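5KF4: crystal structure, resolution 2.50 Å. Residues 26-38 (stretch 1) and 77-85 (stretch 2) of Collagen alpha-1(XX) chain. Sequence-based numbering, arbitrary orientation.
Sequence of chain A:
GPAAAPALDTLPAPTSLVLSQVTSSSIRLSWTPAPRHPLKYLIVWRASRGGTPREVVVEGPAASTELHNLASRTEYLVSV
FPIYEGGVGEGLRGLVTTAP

Stretch 1, residues 26-38: SIRLSWTPAPRHP
Stretch 2 77-85: LVSVFPIYE

How do the two backbones lie? Residues 27-32 and the run from Leu77 toward Tyr84 are extended strands pointing roughly the same way, their axes 39° apart and no closer than 9.3 Å. Leu29 CA sits 8.6 Å from Val78 CA, and Trp31 CA 8.6 Å from Val80 CA, so side chains bridge the gap. After Thr32 a proline-rich loop (phi/psi -53/-36 at Pro35, -87/110 at Arg36, -78/-180 at Pro38) closes in, bringing Pro38 CA to 4.9 Å from Tyr84 CA.

Which apolar side chains fill the space between strands? Alternate residues Ile27 (p, t), Leu29 (chi1 -149°, chi2 52°) and Trp31 (p, chi2 91°) point toward Val78 and Val80, both t. Leu29 CD2 reaches Val78 CG1 and Val80 CG2, each at 3.5 Å; Ile27 CD1 lies 3.9 Å from Val78 CG2. Val80 CG1 covers one face of the indole.

What holds the loop to Tyr84? The Tyr84 CA-to-CB bond points sideways, but with chi1 m and chi2 78° the end of the side chain comes nearer the loop, and Tyr84 OH donates a short hydrogen bond to Arg36 O at 2.5 Å, near the ring plane.

What else meets the tyrosine ring? The Pro38 ring is C-gamma endo, and its CB stands 3.3 Å from the Tyr84 ring centroid, 12° off the normal, a CH-pi contact in which an aliphatic C-H group packs against the pi cloud, mostly by dispersion. Tyr84 CD2 lies over one face of the Arg36 guanidinium, 4.3 Å from Arg36 NE.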

ATOM      1  N   SER A  26       0.288  -3.199  13.928  1.00 13.32           N
ATOM      2  CA  SER A  26      -0.414  -3.550  12.692  1.00 11.66           C
ATOM      3  C   SER A  26      -1.448  -2.518  12.253  1.00 20.56           C
ATOM      4  O   SER A  26      -2.016  -1.796  13.070  1.00 17.24           O
ATOM      5  CB  SER A  26      -1.108  -4.908  12.835  1.00 17.93           C
ATOM      6  OG  SER A  26      -2.332  -4.761  13.543  1.00 27.67           O
ATOM      7  N   ILE A  27      -1.673  -2.451  10.946  1.00 31.88           N
ATOM      8  CA  ILE A  27      -2.798  -1.698  10.405  1.00 27.58           C
ATOM      9  C   ILE A  27      -3.470  -2.552   9.338  1.00 31.71           C
ATOM     10  O   ILE A  27      -2.849  -3.456   8.775  1.00 33.82           O
ATOM     11  CB  ILE A  27      -2.392  -0.356   9.761  1.00 20.44           C
ATOM     12  CG1 ILE A  27      -1.644  -0.593   8.447  1.00 29.59           C
ATOM     13  CG2 ILE A  27      -1.629   0.519  10.751  1.00 22.86           C
ATOM     14  CD1 ILE A  27      -1.697   0.586   7.495  1.00 34.25           C
ATOM     15  N   ARG A  28      -4.740  -2.290   9.061  1.00 38.93           N
ATOM     16  CA  ARG A  28      -5.348  -2.966   7.931  1.00 34.57           C
ATOM     17  C   ARG A  28      -5.470  -1.992   6.781  1.00 20.02           C
ATOM     18  O   ARG A  28      -5.761  -0.814   6.969  1.00 16.37           O
ATOM     19  CB  ARG A  28      -6.716  -3.555   8.266  1.00 42.63           C
ATOM     20  CG  ARG A  28      -6.931  -4.875   7.546  1.00 49.49           C
ATOM     21  CD  ARG A  28      -8.260  -5.538   7.855  1.00 57.06           C
ATOM     22  NE  ARG A  28      -8.111  -6.955   8.195  1.00 60.31           N
ATOM     23  CZ  ARG A  28      -7.584  -7.890   7.405  1.00 58.36           C
ATOM     24  NH1 ARG A  28      -7.510  -9.142   7.836  1.00 60.86           N
ATOM     25  NH2 ARG A  28      -7.130  -7.591   6.194  1.00 55.02           N
ATOM     26  N   LEU A  29      -5.239  -2.509   5.583  1.00 25.39           N
ATOM     27  CA  LEU A  29      -5.322  -1.715   4.376  1.00 29.50           C
ATOM     28  C   LEU A  29      -6.491  -2.211   3.556  1.00 27.19           C
ATOM     29  O   LEU A  29      -6.677  -3.417   3.400  1.00 30.31           O
ATOM     30  CB  LEU A  29      -4.021  -1.818   3.588  1.00 42.70           C
ATOM     31  CG  LEU A  29      -3.612  -0.606   2.765  1.00 40.52           C
ATOM     32  CD1 LEU A  29      -3.622   0.640   3.636  1.00 44.62           C
ATOM     33  CD2 LEU A  29      -2.238  -0.861   2.188  1.00 25.90           C
ATOM     34  N   SER A  30      -7.287  -1.284   3.042  1.00 14.04           N
ATOM     35  CA  SER A  30      -8.436  -1.659   2.235  1.00 20.25           C
ATOM     36  C   SER A  30      -8.616  -0.686   1.081  1.00 24.77           C
ATOM     37  O   SER A  30      -8.407   0.514   1.230  1.00 24.19           O
ATOM     38  CB  SER A  30      -9.697  -1.710   3.101  1.00 35.63           C
ATOM     39  OG  SER A  30      -9.797  -2.950   3.782  1.00 43.33           O
ATOM     40  N   TRP A  31      -9.049  -1.206  -0.059  1.00 14.38           N
ATOM     41  CA  TRP A  31      -9.189  -0.397  -1.257  1.00 27.44           C
ATOM     42  C   TRP A  31     -10.297  -0.940  -2.150  1.00 25.89           C
ATOM     43  O   TRP A  31     -10.684  -2.095  -2.016  1.00 28.57           O
ATOM     44  CB  TRP A  31      -7.848  -0.362  -2.002  1.00 50.66           C
ATOM     45  CG  TRP A  31      -7.338  -1.732  -2.398  1.00 61.38           C
ATOM     46  CD1 TRP A  31      -7.572  -2.396  -3.570  1.00 62.06           C
ATOM     47  CD2 TRP A  31      -6.521  -2.606  -1.603  1.00 55.21           C
ATOM     48  NE1 TRP A  31      -6.944  -3.618  -3.558  1.00 59.16           N
ATOM     49  CE2 TRP A  31      -6.294  -3.772  -2.361  1.00 58.18           C
ATOM     50  CE3 TRP A  31      -5.957  -2.511  -0.325  1.00 37.56           C
ATOM     51  CZ2 TRP A  31      -5.528  -4.836  -1.884  1.00 52.09           C
ATOM     52  CZ3 TRP A  31      -5.199  -3.570   0.147  1.00 33.49           C
ATOM     53  CH2 TRP A  31      -4.991  -4.716  -0.630  1.00 39.92           C
ATOM     54  N   THR A  32     -10.839  -0.108  -3.035  1.00 12.90           N
ATOM     55  CA  THR A  32     -11.825  -0.603  -3.991  1.00 29.80           C
ATOM     56  C   THR A  32     -11.176  -0.855  -5.351  1.00 32.36           C
ATOM     57  O   THR A  32     -10.782   0.086  -6.037  1.00 25.56           O
ATOM     58  CB  THR A  32     -13.011   0.369  -4.148  1.00 35.66           C
ATOM     59  OG1 THR A  32     -13.698   0.486  -2.894  1.00 32.70           O
ATOM     60  CG2 THR A  32     -13.987  -0.144  -5.196  1.00 37.94           C
ATOM     61  N   PRO A  33     -11.083  -2.133  -5.747  1.00 43.97           N
ATOM     62  CA  PRO A  33     -10.396  -2.542  -6.975  1.00 53.31           C
ATOM     63  C   PRO A  33     -11.139  -2.118  -8.233  1.00 49.06           C
ATOM     64  O   PRO A  33     -12.367  -2.034  -8.224  1.00 52.29           O
ATOM     65  CB  PRO A  33     -10.351  -4.068  -6.868  1.00 60.57           C
ATOM     66  CG  PRO A  33     -11.491  -4.432  -5.986  1.00 58.51           C
ATOM     67  CD  PRO A  33     -11.882  -3.227  -5.169  1.00 50.55           C
ATOM     68  N   ALA A  34     -10.395  -1.858  -9.302  1.00 50.63           N
ATOM     69  CA  ALA A  34     -10.992  -1.620 -10.606  1.00 49.96           C
ATOM     70  C   ALA A  34     -11.604  -2.923 -11.129  1.00 51.20           C
ATOM     71  O   ALA A  34     -11.187  -4.009 -10.715  1.00 30.32           O
ATOM     72  CB  ALA A  34      -9.953  -1.072 -11.572  1.00 55.78           C
ATOM     73  N   PRO A  35     -12.604  -2.820 -12.027  1.00 88.76           N
ATOM     74  CA  PRO A  35     -13.292  -3.978 -12.617  1.00 94.32           C
ATOM     75  C   PRO A  35     -12.330  -4.982 -13.246  1.00 97.09           C
ATOM     76  O   PRO A  35     -12.564  -6.189 -13.182  1.00104.60           O
ATOM     77  CB  PRO A  35     -14.191  -3.355 -13.688  1.00 94.87           C
ATOM     78  CG  PRO A  35     -14.404  -1.955 -13.255  1.00 92.83           C
ATOM     79  CD  PRO A  35     -13.259  -1.546 -12.381  1.00 91.86           C
ATOM     80  N   ARG A  36     -11.258  -4.482 -13.846  1.00 76.78           N
ATOM     81  CA  ARG A  36     -10.200  -5.349 -14.340  1.00 62.99           C
ATOM     82  C   ARG A  36      -9.199  -5.615 -13.231  1.00 54.86           C
ATOM     83  O   ARG A  36      -8.458  -4.725 -12.811  1.00 48.05           O
ATOM     84  CB  ARG A  36      -9.496  -4.706 -15.538  1.00 53.68           C
ATOM     85  CG  ARG A  36      -8.776  -5.658 -16.475  1.00 44.38           C
ATOM     86  CD  ARG A  36      -8.146  -4.871 -17.613  1.00 38.66           C
ATOM     87  NE  ARG A  36      -6.859  -5.419 -18.033  1.00 50.64           N
ATOM     88  CZ  ARG A  36      -5.925  -4.714 -18.664  1.00 57.90           C
ATOM     89  NH1 ARG A  36      -6.135  -3.433 -18.938  1.00 63.34           N
ATOM     90  NH2 ARG A  36      -4.780  -5.284 -19.018  1.00 59.09           N
ATOM     91  N   HIS A  37      -9.187  -6.848 -12.744  1.00 48.49           N
ATOM     92  CA  HIS A  37      -8.311  -7.199 -11.642  1.00 37.33           C
ATOM     93  C   HIS A  37      -6.890  -7.388 -12.166  1.00 45.92           C
ATOM     94  O   HIS A  37      -6.688  -7.993 -13.220  1.00 51.08           O
ATOM     95  CB  HIS A  37      -8.824  -8.453 -10.941  1.00 35.05           C
ATOM     96  CG  HIS A  37     -10.060  -8.215 -10.130  1.00 47.24           C
ATOM     97  ND1 HIS A  37     -10.751  -7.024 -10.168  1.00 46.65           N
ATOM     98  CD2 HIS A  37     -10.729  -9.014  -9.265  1.00 47.46           C
ATOM     99  CE1 HIS A  37     -11.796  -7.098  -9.360  1.00 45.49           C
ATOM    100  NE2 HIS A  37     -11.804  -8.294  -8.801  1.00 46.36           N
ATOM    101  N   PRO A  38      -5.897  -6.881 -11.425  1.00 43.85           N
ATOM    102  CA  PRO A  38      -4.517  -6.985 -11.902  1.00 26.71           C
ATOM    103  C   PRO A  38      -3.927  -8.366 -11.691  1.00 40.66           C
ATOM    104  O   PRO A  38      -4.621  -9.272 -11.235  1.00 45.24           O
ATOM    105  CB  PRO A  38      -3.789  -5.937 -11.063  1.00 16.62           C
ATOM    106  CG  PRO A  38      -4.538  -5.923  -9.780  1.00 22.29           C
ATOM    107  CD  PRO A  38      -5.988  -6.110 -10.169  1.00 32.35           C
ATOM    108  N   LEU A  77       3.878   6.170   5.961  1.00 25.79           N
ATOM    109  CA  LEU A  77       3.325   6.424   4.640  1.00 18.86           C
ATOM    110  C   LEU A  77       3.027   5.081   4.003  1.00 19.28           C
ATOM    111  O   LEU A  77       3.924   4.260   3.840  1.00 26.13           O
ATOM    112  CB  LEU A  77       4.285   7.230   3.764  1.00 32.01           C
ATOM    113  CG  LEU A  77       3.682   7.703   2.437  1.00 34.24           C
ATOM    114  CD1 LEU A  77       2.473   8.603   2.674  1.00 34.26           C
ATOM    115  CD2 LEU A  77       4.724   8.407   1.576  1.00 26.53           C
ATOM    116  N   VAL A  78       1.775   4.861   3.628  1.00 22.05           N
ATOM    117  CA  VAL A  78       1.364   3.559   3.124  1.00 27.24           C
ATOM    118  C   VAL A  78       0.856   3.670   1.692  1.00 32.63           C
ATOM    119  O   VAL A  78      -0.036   4.457   1.416  1.00 39.95           O
ATOM    120  CB  VAL A  78       0.269   2.947   4.008  1.00 19.34           C
ATOM    121  CG1 VAL A  78      -0.137   1.600   3.467  1.00 20.92           C
ATOM    122  CG2 VAL A  78       0.762   2.815   5.439  1.00  7.08           C
ATOM    123  N   SER A  79       1.429   2.886   0.783  1.00 28.45           N
ATOM    124  CA  SER A  79       1.088   2.992  -0.632  1.00 22.31           C
ATOM    125  C   SER A  79       0.600   1.674  -1.232  1.00 23.43           C
ATOM    126  O   SER A  79       1.059   0.595  -0.851  1.00 16.33           O
ATOM    127  CB  SER A  79       2.290   3.508  -1.422  1.00 16.03           C
ATOM    128  OG  SER A  79       2.692   4.786  -0.959  1.00 18.50           O
ATOM    129  N   VAL A  80      -0.333   1.777  -2.177  1.00 21.00           N
ATOM    130  CA  VAL A  80      -0.847   0.618  -2.902  1.00 25.17           C
ATOM    131  C   VAL A  80      -0.651   0.780  -4.405  1.00 36.93           C
ATOM    132  O   VAL A  80      -1.278   1.633  -5.023  1.00 42.56           O
ATOM    133  CB  VAL A  80      -2.341   0.396  -2.622  1.00 27.78           C
ATOM    134  CG1 VAL A  80      -2.853  -0.814  -3.391  1.00 27.75           C
ATOM    135  CG2 VAL A  80      -2.582   0.232  -1.139  1.00 18.68           C
ATOM    136  N   PHE A  81       0.211  -0.045  -4.989  1.00 40.32           N
ATOM    137  CA  PHE A  81       0.513   0.027  -6.418  1.00 35.74           C
ATOM    138  C   PHE A  81      -0.069  -1.167  -7.164  1.00 36.62           C
ATOM    139  O   PHE A  81       0.251  -2.311  -6.853  1.00 29.37           O
ATOM    140  CB  PHE A  81       2.020   0.087  -6.644  1.00 37.21           C
ATOM    141  CG  PHE A  81       2.662   1.354  -6.159  1.00 33.72           C
ATOM    142  CD1 PHE A  81       2.755   2.458  -6.989  1.00 24.53           C
ATOM    143  CD2 PHE A  81       3.174   1.439  -4.872  1.00 22.54           C
ATOM    144  CE1 PHE A  81       3.356   3.621  -6.549  1.00 19.94           C
ATOM    145  CE2 PHE A  81       3.773   2.603  -4.424  1.00 15.11           C
ATOM    146  CZ  PHE A  81       3.864   3.695  -5.262  1.00 15.36           C
ATOM    147  N   PRO A  82      -0.925  -0.908  -8.161  1.00 50.30           N
ATOM    148  CA  PRO A  82      -1.444  -2.033  -8.947  1.00 51.57           C
ATOM    149  C   PRO A  82      -0.423  -2.562  -9.948  1.00 39.22           C
ATOM    150  O   PRO A  82       0.266  -1.773 -10.601  1.00 23.80           O
ATOM    151  CB  PRO A  82      -2.651  -1.426  -9.671  1.00 48.94           C
ATOM    152  CG  PRO A  82      -2.332   0.033  -9.781  1.00 48.95           C
ATOM    153  CD  PRO A  82      -1.468   0.390  -8.599  1.00 51.64           C
ATOM    154  N   ILE A  83      -0.351  -3.884 -10.090  1.00 42.57           N
ATOM    155  CA  ILE A  83       0.590  -4.476 -11.031  1.00 53.11           C
ATOM    156  C   ILE A  83      -0.149  -5.260 -12.116  1.00 50.49           C
ATOM    157  O   ILE A  83      -0.695  -6.337 -11.869  1.00 40.58           O
ATOM    158  CB  ILE A  83       1.600  -5.418 -10.316  1.00 38.27           C
ATOM    159  CG1 ILE A  83       2.317  -4.697  -9.168  1.00 29.53           C
ATOM    160  CG2 ILE A  83       2.592  -6.007 -11.312  1.00 47.09           C
ATOM    161  CD1 ILE A  83       3.118  -3.488  -9.591  1.00 31.28           C
ATOM    162  N   TYR A  84      -0.183  -4.679 -13.310  1.00 65.55           N
ATOM    163  CA  TYR A  84      -0.773  -5.295 -14.489  1.00 68.69           C
ATOM    164  C   TYR A  84       0.348  -5.632 -15.469  1.00 66.78           C
ATOM    165  O   TYR A  84       1.527  -5.452 -15.160  1.00 59.83           O
ATOM    166  CB  TYR A  84      -1.792  -4.360 -15.144  1.00 74.92           C
ATOM    167  CG  TYR A  84      -3.047  -4.097 -14.334  1.00 80.76           C
ATOM    168  CD1 TYR A  84      -3.037  -3.201 -13.272  1.00 78.35           C
ATOM    169  CD2 TYR A  84      -4.251  -4.712 -14.659  1.00 79.94           C
ATOM    170  CE1 TYR A  84      -4.177  -2.937 -12.545  1.00 73.31           C
ATOM    171  CE2 TYR A  84      -5.401  -4.455 -13.935  1.00 76.16           C
ATOM    172  CZ  TYR A  84      -5.356  -3.571 -12.879  1.00 72.33           C
ATOM    173  OH  TYR A  84      -6.488  -3.312 -12.145  1.00 72.83           O
ATOM    174  N   GLU A  85      -0.019  -6.119 -16.647  1.00 66.15           N
ATOM    175  CA  GLU A  85       0.935  -6.321 -17.739  1.00 63.41           C
ATOM    176  C   GLU A  85       1.454  -5.012 -18.345  1.00 49.70           C
ATOM    177  O   GLU A  85       2.562  -4.963 -18.879  1.00 48.69           O
ATOM    178  CB  GLU A  85       0.316  -7.191 -18.837  1.00 72.74           C
ATOM    179  CG  GLU A  85       1.329  -7.778 -19.826  1.00 82.76           C
ATOM    180  CD  GLU A  85       2.271  -8.809 -19.220  1.00 91.50           C
ATOM    181  OE1 GLU A  85       2.109  -9.167 -18.034  1.00 95.52           O
ATOM    182  OE2 GLU A  85       3.183  -9.263 -19.942  1.00 92.33           O
TER